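Local coordinates for protein MgGH51 (Meripilus giganteus, PDB 6ZPV) that probably hydrolyses terminal alpha-L-arabinofuranosyl residues from arabinose-containing polysaccharides, as a fungal GH51 alpha-L-arabinofuranosidase, at residues 242-248 with 267-273; 224-228 with 274-278; 239-243 with 256-260. One frame throughout, in Å; residues are numbered along the deposited sequence.

Contact 1. Residues 242-248 with 267-273. With NAG (2-acetamido-2-deoxy-beta-D-glucopyranose), chain D.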
# COMPACT_ATOMS: atom_id res chain seq x y z
N TRP A 242 -15.51 4.44 -0.57
CA TRP A 242 -14.83 4.24 0.73
C TRP A 242 -15.46 5.23 1.73
O TRP A 242 -15.62 6.41 1.40
CB TRP A 242 -13.34 4.44 0.53
CG TRP A 242 -12.49 4.19 1.75
CD1 TRP A 242 -11.93 3.01 2.11
CD2 TRP A 242 -12.11 5.13 2.76
NE1 TRP A 242 -11.23 3.14 3.26
CE2 TRP A 242 -11.29 4.43 3.68
CE3 TRP A 242 -12.29 6.50 2.94
CZ2 TRP A 242 -10.71 5.08 4.78
CZ3 TRP A 242 -11.71 7.12 4.03
CH2 TRP A 242 -10.91 6.42 4.93
N GLN A 243 -15.69 4.77 2.95
CA GLN A 243 -16.23 5.59 4.06
C GLN A 243 -15.38 5.39 5.29
O GLN A 243 -15.28 4.24 5.79
CB GLN A 243 -17.71 5.25 4.37
CG GLN A 243 -18.65 5.52 3.23
CD GLN A 243 -20.12 5.44 3.66
OE1 GLN A 243 -20.49 6.11 4.64
NE2 GLN A 243 -20.94 4.71 2.95
N TRP A 244 -14.86 6.46 5.86
CA TRP A 244 -13.90 6.31 6.97
C TRP A 244 -14.50 5.60 8.18
O TRP A 244 -13.82 4.76 8.82
CB TRP A 244 -13.40 7.73 7.43
CG TRP A 244 -14.34 8.51 8.27
CD1 TRP A 244 -15.38 9.30 7.85
CD2 TRP A 244 -14.39 8.51 9.71
NE1 TRP A 244 -16.11 9.75 8.93
CE2 TRP A 244 -15.53 9.28 10.07
CE3 TRP A 244 -13.66 7.86 10.72
CZ2 TRP A 244 -15.91 9.43 11.42
CZ3 TRP A 244 -14.07 8.00 12.02
CH2 TRP A 244 -15.18 8.78 12.38
N ASN A 245 -15.73 5.92 8.51
CA ASN A 245 -16.32 5.49 9.77
C ASN A 245 -16.65 4.00 9.76
O ASN A 245 -16.69 3.38 10.81
CB ASN A 245 -17.57 6.34 10.12
CG ASN A 245 -18.51 6.49 8.94
OD1 ASN A 245 -18.13 7.01 7.87
ND2 ASN A 245 -19.76 6.01 9.12
N ALA A 246 -16.83 3.42 8.58
CA ALA A 246 -17.04 2.00 8.40
C ALA A 246 -15.75 1.21 8.58
O ALA A 246 -15.78 -0.02 8.60
CB ALA A 246 -17.68 1.73 7.06
N THR A 247 -14.63 1.90 8.74
CA THR A 247 -13.30 1.32 8.88
C THR A 247 -12.69 1.43 10.28
O THR A 247 -11.54 1.05 10.46
CB THR A 247 -12.30 1.82 7.82
OG1 THR A 247 -11.70 3.06 8.25
CG2 THR A 247 -12.92 1.97 6.45
N VAL A 248 -13.44 2.00 11.21
CA VAL A 248 -12.97 2.32 12.57
C VAL A 248 -13.83 1.54 13.60
O VAL A 248 -15.02 1.31 13.35
CB VAL A 248 -12.97 3.87 12.73
CG1 VAL A 248 -12.81 4.28 14.16
CG2 VAL A 248 -11.83 4.44 11.91
N ASP A 267 -12.11 -3.97 5.19
CA ASP A 267 -11.90 -2.72 5.95
C ASP A 267 -11.26 -3.00 7.30
O ASP A 267 -11.26 -2.09 8.16
CB ASP A 267 -13.15 -1.85 5.97
CG ASP A 267 -13.38 -1.08 4.66
OD1 ASP A 267 -12.37 -0.87 3.93
OD2 ASP A 267 -14.54 -0.67 4.44
N GLY A 268 -10.65 -4.19 7.49
CA GLY A 268 -9.80 -4.41 8.64
C GLY A 268 -8.59 -3.52 8.64
O GLY A 268 -8.10 -3.16 9.72
N LEU A 269 -8.09 -3.21 7.46
CA LEU A 269 -7.07 -2.18 7.28
C LEU A 269 -7.84 -0.86 7.19
O LEU A 269 -8.30 -0.49 6.10
CB LEU A 269 -6.23 -2.44 6.05
CG LEU A 269 -5.17 -1.38 5.73
CD1 LEU A 269 -4.22 -1.21 6.86
CD2 LEU A 269 -4.45 -1.74 4.44
N GLY A 270 -8.06 -0.24 8.33
CA GLY A 270 -8.88 0.95 8.42
C GLY A 270 -8.11 2.18 8.87
O GLY A 270 -6.88 2.16 9.02
N LEU A 271 -8.83 3.29 9.04
CA LEU A 271 -8.15 4.59 9.22
C LEU A 271 -7.18 4.53 10.40
O LEU A 271 -6.07 5.10 10.27
CB LEU A 271 -9.19 5.70 9.34
CG LEU A 271 -8.66 7.12 9.46
CD1 LEU A 271 -7.64 7.47 8.36
CD2 LEU A 271 -9.79 8.12 9.41
N LEU A 272 -7.56 3.96 11.56
CA LEU A 272 -6.61 4.00 12.68
C LEU A 272 -5.41 3.11 12.40
O LEU A 272 -4.30 3.44 12.88
CB LEU A 272 -7.29 3.63 13.99
CG LEU A 272 -6.50 3.90 15.24
CD1 LEU A 272 -6.11 5.37 15.41
CD2 LEU A 272 -7.27 3.45 16.47
N GLU A 273 -5.57 1.97 11.74
CA GLU A 273 -4.41 1.11 11.42
C GLU A 273 -3.44 1.84 10.49
O GLU A 273 -2.21 1.76 10.67
CB GLU A 273 -4.86 -0.21 10.85
CG GLU A 273 -5.64 -1.11 11.82
CD GLU A 273 -7.09 -0.78 12.05
OE1 GLU A 273 -7.66 -0.11 11.15
OE2 GLU A 273 -7.66 -1.19 13.07
C1 NAG D . -20.72 6.21 8.07
C2 NAG D . -21.88 5.25 8.23
C3 NAG D . -22.98 5.63 7.23
C4 NAG D . -23.38 7.10 7.41
C5 NAG D . -22.13 7.98 7.27
C6 NAG D . -22.43 9.49 7.54
C7 NAG D . -21.58 2.97 9.04
C8 NAG D . -21.16 1.57 8.73
N2 NAG D . -21.50 3.85 8.04
O3 NAG D . -24.15 4.78 7.42
O4 NAG D . -24.29 7.43 6.34
O5 NAG D . -21.21 7.58 8.28
O6 NAG D . -21.25 10.33 7.33
O7 NAG D . -22.04 3.25 10.09
O HOH W 1 -10.12 0.66 4.40
O HOH W 2 -15.57 1.90 3.94
O HOH W 3 -16.42 -1.39 6.25
O HOH W 4 -9.43 1.76 12.08
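Thr247 meets Leu271 and Asp267 with the two branches of its side chain. Its OG1 accepts a hydrogen bond from Leu271 N (3.0 Å, 157° at the hydrogen) at the start of helix 271-281. The same hydroxyl donates to Trp244 O (2.8 Å), which also takes Thr247 N, closing the turn. With chi1 at 85°, OG1 lies between the backbone N and the carbonyl carbon, and CG2 is left to press on the carboxylate of Asp267, 3.6 Å from its CG. A valine here lacks the hydroxyl and would probably leave Leu271 N without this acceptor and the turn at Trp244 less firmly held. Asn245-Ala246-Thr247 is the N-glycosylation sequon, with NAG (chain D) bonded to Asn245 ND2. Water holds the carboxylate: one joins Asp267 OD1 to Trp242 NE1 and Leu269 O, and two others tie OD2 to Gln243 N and Ala246 O. On the apolar side, Leu271 CB lies 3.9 Å from Val248 CG2, and its CD2 sits 4.1 Å from Trp244 CE3. At the N-cap, Gly270 CA makes a CH...O contact with Thr247 O. Helix 306-320 packs on Trp242, Trp244 and Leu271, while helix 327-334 touches Trp244 and Val248.

Contact 2. Residues 224-228 with 274-278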
# COMPACT_ATOMS: atom_id res chain seq x y z
N PHE A 224 6.18 10.04 3.14
CA PHE A 224 4.73 10.19 3.17
C PHE A 224 4.10 8.93 2.63
O PHE A 224 4.72 8.08 1.99
CB PHE A 224 4.26 11.39 2.33
CG PHE A 224 4.44 11.25 0.85
CD1 PHE A 224 3.55 10.50 0.06
CD2 PHE A 224 5.55 11.80 0.22
CE1 PHE A 224 3.75 10.29 -1.27
CE2 PHE A 224 5.74 11.61 -1.14
CZ PHE A 224 4.85 10.86 -1.88
N PHE A 225 2.81 8.82 2.90
CA PHE A 225 1.96 7.69 2.48
C PHE A 225 0.63 8.26 1.98
O PHE A 225 -0.17 8.79 2.78
CB PHE A 225 1.78 6.73 3.66
CG PHE A 225 1.20 5.38 3.36
CD1 PHE A 225 -0.17 5.17 3.24
CD2 PHE A 225 1.99 4.27 3.26
CE1 PHE A 225 -0.70 3.90 3.13
CE2 PHE A 225 1.48 2.99 3.16
CZ PHE A 225 0.10 2.80 3.10
N ARG A 226 0.39 8.19 0.68
CA ARG A 226 -0.87 8.65 0.04
C ARG A 226 -1.89 7.51 0.13
O ARG A 226 -1.56 6.35 -0.23
CB ARG A 226 -0.61 9.04 -1.42
CG ARG A 226 -1.82 9.59 -2.12
CD ARG A 226 -1.69 9.50 -3.64
NE ARG A 226 -2.88 9.99 -4.34
CZ ARG A 226 -3.32 9.51 -5.50
NH1 ARG A 226 -2.59 8.62 -6.19
NH2 ARG A 226 -4.50 9.91 -5.96
N PHE A 227 -3.10 7.77 0.61
CA PHE A 227 -4.08 6.69 0.86
C PHE A 227 -5.43 7.33 1.04
O PHE A 227 -5.50 8.54 1.37
CB PHE A 227 -3.68 5.89 2.10
CG PHE A 227 -4.08 6.52 3.41
CD1 PHE A 227 -3.50 7.69 3.83
CD2 PHE A 227 -5.14 5.99 4.13
CE1 PHE A 227 -3.95 8.33 4.96
CE2 PHE A 227 -5.58 6.63 5.26
CZ PHE A 227 -5.01 7.81 5.67
N PRO A 228 -6.56 6.59 0.97
CA PRO A 228 -6.68 5.17 0.64
C PRO A 228 -6.86 4.90 -0.85
O PRO A 228 -7.11 3.74 -1.24
CB PRO A 228 -7.90 4.74 1.43
CG PRO A 228 -8.80 5.96 1.35
CD PRO A 228 -7.83 7.11 1.51
N TYR A 274 -3.97 2.56 9.50
CA TYR A 274 -3.11 3.40 8.64
C TYR A 274 -2.33 4.41 9.50
O TYR A 274 -1.11 4.51 9.37
CB TYR A 274 -3.97 4.12 7.57
CG TYR A 274 -4.45 3.32 6.40
CD1 TYR A 274 -3.56 2.86 5.45
CD2 TYR A 274 -5.81 3.10 6.17
CE1 TYR A 274 -3.98 2.23 4.28
CE2 TYR A 274 -6.24 2.44 5.03
CZ TYR A 274 -5.33 2.00 4.08
OH TYR A 274 -5.71 1.41 2.90
N LEU A 275 -3.05 5.17 10.30
CA LEU A 275 -2.41 6.23 11.06
C LEU A 275 -1.35 5.71 12.04
O LEU A 275 -0.26 6.32 12.14
CB LEU A 275 -3.46 7.06 11.82
CG LEU A 275 -4.46 7.80 10.94
CD1 LEU A 275 -5.62 8.33 11.75
CD2 LEU A 275 -3.77 8.92 10.18
N GLN A 276 -1.62 4.57 12.66
CA GLN A 276 -0.63 3.97 13.58
C GLN A 276 0.62 3.57 12.78
O GLN A 276 1.74 3.72 13.29
CB GLN A 276 -1.24 2.77 14.32
CG GLN A 276 -0.33 2.25 15.41
CD GLN A 276 -0.01 3.31 16.46
OE1 GLN A 276 -0.94 3.75 17.17
NE2 GLN A 276 1.27 3.66 16.63
N PHE A 277 0.45 3.04 11.58
CA PHE A 277 1.62 2.67 10.76
C PHE A 277 2.46 3.90 10.42
O PHE A 277 3.70 3.85 10.45
CB PHE A 277 1.14 2.01 9.47
CG PHE A 277 2.24 1.57 8.54
CD1 PHE A 277 3.25 0.73 9.00
CD2 PHE A 277 2.22 1.91 7.21
CE1 PHE A 277 4.26 0.31 8.16
CE2 PHE A 277 3.22 1.45 6.36
CZ PHE A 277 4.18 0.63 6.81
N PHE A 278 1.80 5.04 10.16
CA PHE A 278 2.54 6.28 9.89
C PHE A 278 3.38 6.69 11.13
O PHE A 278 4.58 7.01 11.00
CB PHE A 278 1.60 7.40 9.45
CG PHE A 278 0.67 7.05 8.33
CD1 PHE A 278 0.94 6.02 7.44
CD2 PHE A 278 -0.54 7.70 8.20
CE1 PHE A 278 0.02 5.67 6.46
CE2 PHE A 278 -1.45 7.35 7.22
CZ PHE A 278 -1.19 6.30 6.39
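Phe225 and Phe227 point from strand 224-227 into a layer of rings on helix 271-281. Tyr274, Phe277 and Phe278 complete this aromatic cluster. Phe225 can be followed outward. Its CB already touches Phe278 CE1, at 3.5 Å. CG and CD1 lie under the same atom, which stands over one face of the Phe225 ring; Phe225 CD1 is 3.3 Å from Phe278 CE1. Phe225 CD2 is still grazed by Phe278 CE1, at 4.0 Å. Further out, CE1 is shared: it touches Phe278 CE1 and also reaches Tyr274 CD1 at 3.8 Å. On the other side of the ring, Phe225 CE2 meets Phe277 CE2 at 4.0 Å. CZ, at the tip, has no neighbour in segment 274-278 as close as those of CE1 and CE2. CG is anti to the backbone N (chi1 -167°), which carries the ring out to all three helix residues. Phe277 turns its edge to the Phe225 face in an offset edge-to-face pair, with planes at 83°. The Phe225 and Phe278 rings are oblique to each other.

Phe227 uses its ring differently. Phe278 points its edge at one face of Phe227, with centroids 5.1 Å apart and planes at 65°. On the Tyr274 side, Phe227 CD2 stands over the centre of the tyrosine ring, 3.6 Å from Tyr274 CG. Phe278 is thus wedged against both phenylalanines of the strand, and its own face lies against Tyr274 O one helical turn back.

The strand and helix run nearly antiparallel, with their axes 10.1 Å apart. This is the layering of an alpha/beta barrel, and GH51 enzymes, members of clan GH-A, carry a TIM-barrel catalytic domain. Strand 224-227 lies between parallel strands 20-21 and 284-289. Helix 271-281 packs outside them and leads into strand 284-289, where Pro285 touches both Phe227 and Phe278.

Contact 3. Residues 239-243 with 256-260. With NAG (2-acetamido-2-deoxy-beta-D-glucopyranose), chain D; NAG (2-acetamido-2-deoxy-beta-D-glucopyranose), chain B.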
# COMPACT_ATOMS: atom_id res chain seq x y z
N ALA A 239 -22.97 4.56 -3.27
CA ALA A 239 -23.13 3.62 -2.16
C ALA A 239 -21.93 2.72 -1.89
O ALA A 239 -21.82 2.22 -0.75
CB ALA A 239 -24.35 2.74 -2.39
N THR A 240 -21.06 2.56 -2.85
CA THR A 240 -19.90 1.69 -2.73
C THR A 240 -18.58 2.45 -2.53
O THR A 240 -17.52 1.80 -2.53
CB THR A 240 -19.81 0.67 -3.86
OG1 THR A 240 -19.81 1.36 -5.12
CG2 THR A 240 -20.93 -0.37 -3.80
N ARG A 241 -18.65 3.75 -2.30
CA ARG A 241 -17.46 4.55 -2.01
C ARG A 241 -16.78 4.09 -0.70
O ARG A 241 -17.40 3.49 0.17
CB ARG A 241 -17.88 6.01 -1.89
CG ARG A 241 -18.63 6.35 -0.60
CD ARG A 241 -19.24 7.75 -0.67
NE ARG A 241 -19.84 8.18 0.58
CZ ARG A 241 -21.02 7.81 1.06
NH1 ARG A 241 -21.79 6.97 0.36
NH2 ARG A 241 -21.40 8.22 2.26
N TRP A 242 -15.51 4.44 -0.57
CA TRP A 242 -14.83 4.24 0.73
C TRP A 242 -15.46 5.23 1.73
O TRP A 242 -15.62 6.41 1.40
CB TRP A 242 -13.34 4.44 0.53
CG TRP A 242 -12.49 4.19 1.75
CD1 TRP A 242 -11.93 3.01 2.11
CD2 TRP A 242 -12.11 5.13 2.76
NE1 TRP A 242 -11.23 3.14 3.26
CE2 TRP A 242 -11.29 4.43 3.68
CE3 TRP A 242 -12.29 6.50 2.94
CZ2 TRP A 242 -10.71 5.08 4.78
CZ3 TRP A 242 -11.71 7.12 4.03
CH2 TRP A 242 -10.91 6.42 4.93
N GLN A 243 -15.69 4.77 2.95
CA GLN A 243 -16.23 5.59 4.06
C GLN A 243 -15.38 5.39 5.29
O GLN A 243 -15.28 4.24 5.79
CB GLN A 243 -17.71 5.25 4.37
CG GLN A 243 -18.65 5.52 3.23
CD GLN A 243 -20.12 5.44 3.66
OE1 GLN A 243 -20.49 6.11 4.64
NE2 GLN A 243 -20.94 4.71 2.95
N GLY A 256 -17.36 -3.93 5.64
CA GLY A 256 -16.63 -4.19 4.42
C GLY A 256 -17.28 -3.55 3.22
O GLY A 256 -18.42 -3.06 3.33
N ARG A 257 -16.63 -3.61 2.05
CA ARG A 257 -17.18 -3.02 0.84
C ARG A 257 -16.54 -3.73 -0.33
O ARG A 257 -15.37 -4.16 -0.28
CB ARG A 257 -16.96 -1.50 0.76
CG ARG A 257 -15.52 -1.03 0.94
CD ARG A 257 -15.39 0.46 0.74
NE ARG A 257 -15.47 0.86 -0.67
CZ ARG A 257 -14.44 1.08 -1.46
NH1 ARG A 257 -13.18 0.84 -1.09
NH2 ARG A 257 -14.67 1.53 -2.68
N VAL A 258 -17.27 -3.76 -1.43
CA VAL A 258 -16.70 -4.16 -2.72
C VAL A 258 -15.84 -3.02 -3.22
O VAL A 258 -16.33 -1.92 -3.40
CB VAL A 258 -17.79 -4.54 -3.72
CG1 VAL A 258 -17.17 -4.88 -5.07
CG2 VAL A 258 -18.65 -5.72 -3.17
N GLY A 259 -14.55 -3.30 -3.42
CA GLY A 259 -13.62 -2.30 -3.92
C GLY A 259 -13.63 -2.24 -5.44
O GLY A 259 -14.53 -2.78 -6.10
N ASP A 260 -12.62 -1.59 -5.99
CA ASP A 260 -12.62 -1.29 -7.41
C ASP A 260 -11.71 -2.21 -8.22
O ASP A 260 -11.47 -1.92 -9.38
CB ASP A 260 -12.43 0.25 -7.45
CG ASP A 260 -13.66 1.04 -6.70
OD1 ASP A 260 -14.92 0.80 -7.19
OD2 ASP A 260 -13.46 1.74 -5.52
C1 NAG D . -20.72 6.21 8.07
C2 NAG D . -21.88 5.25 8.23
C3 NAG D . -22.98 5.63 7.23
C4 NAG D . -23.38 7.10 7.41
C5 NAG D . -22.13 7.98 7.27
C6 NAG D . -22.43 9.49 7.54
C7 NAG D . -21.58 2.97 9.04
C8 NAG D . -21.16 1.57 8.73
N2 NAG D . -21.50 3.85 8.04
O3 NAG D . -24.15 4.78 7.42
O4 NAG D . -24.29 7.43 6.34
O5 NAG D . -21.21 7.58 8.28
O6 NAG D . -21.25 10.33 7.33
O7 NAG D . -22.04 3.25 10.09
C1 NAG B . -25.48 8.13 6.77
C2 NAG B . -26.12 8.76 5.56
C3 NAG B . -27.47 9.41 6.01
C4 NAG B . -28.28 8.45 6.84
C5 NAG B . -27.52 7.75 7.94
C6 NAG B . -28.30 6.64 8.70
C7 NAG B . -24.36 9.66 4.06
C8 NAG B . -23.48 10.81 3.72
N2 NAG B . -25.26 9.81 5.06
O3 NAG B . -28.12 9.90 4.88
O4 NAG B . -29.37 9.18 7.46
O5 NAG B . -26.35 7.17 7.35
O6 NAG B . -28.55 5.59 7.66
O7 NAG B . -24.09 8.61 3.48
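Arg257 grips the backbone carbonyl of Thr240 side-on with two nitrogens. NE and NH2 each donate to Thr240 O at 2.9 Å, and each bond has an angle of 148° at the hydrogen. The oxygen lies almost in the guanidinium plane. Seen from the carbonyl, NH2 is in its plane, whereas NE stands above it. NH2 also forms a salt bridge to Asp260 OD2 at 3.1 Å, and NH1 is bound by Asn232 O. This fixes the rotation of the guanidinium group, and the carboxylate probably offsets its positive charge. The arginine chain bends at chi3 (-75°), which turns the group back against the 239-243 backbone.

The packing follows from this pose. Trp242 N lies over one face of the guanidinium, 3.6 Å from Arg257 CZ, and Gly259 CA lies over the opposite face. Arg257 NH1 comes to the edge of the indole, 4.1 Å from Trp242 CD1. The two planes stand nearly perpendicular.

Arg241 CB points away from segment 256-260, and the extended chain reaches the glycan. Its NH2 donates to O7 of the outer NAG (chain B) at 3.0 Å; Thr238 O binds its NH1, and Trp290 makes a cation-pi contact. The arrangement is a side-on, bidentate arginine grip on a loop carbonyl beside an N-glycosylation site, where Arg241 binds the second sugar and Gln243, hydrogen-bonded to Gln311, lies against the first.

In the fold
The three contacts build on the chain between strand 224-227 and helix 271-281. Contacts 1 and 2 use successive parts of that helix, and their centres are 12 Å apart. They join where Leu271 CD1 packs 3.8 Å from Phe227 CZ, and where Trp242 CD2 lies 3.7 Å from Pro228 CG. Contact 3 shares Trp242 and Gln243 with contact 1, 11 Å away between centres; there Asp267 OD2 lies 3.7 Å from Arg257 CG. Both border the glycan attached covalently to Asn245. Contact 2 lies deeper, about 9 Å from the chain centre against about 17 Å for contact 3. The path therefore runs from the strand-helix interface of the barrel to the glycosylated loop.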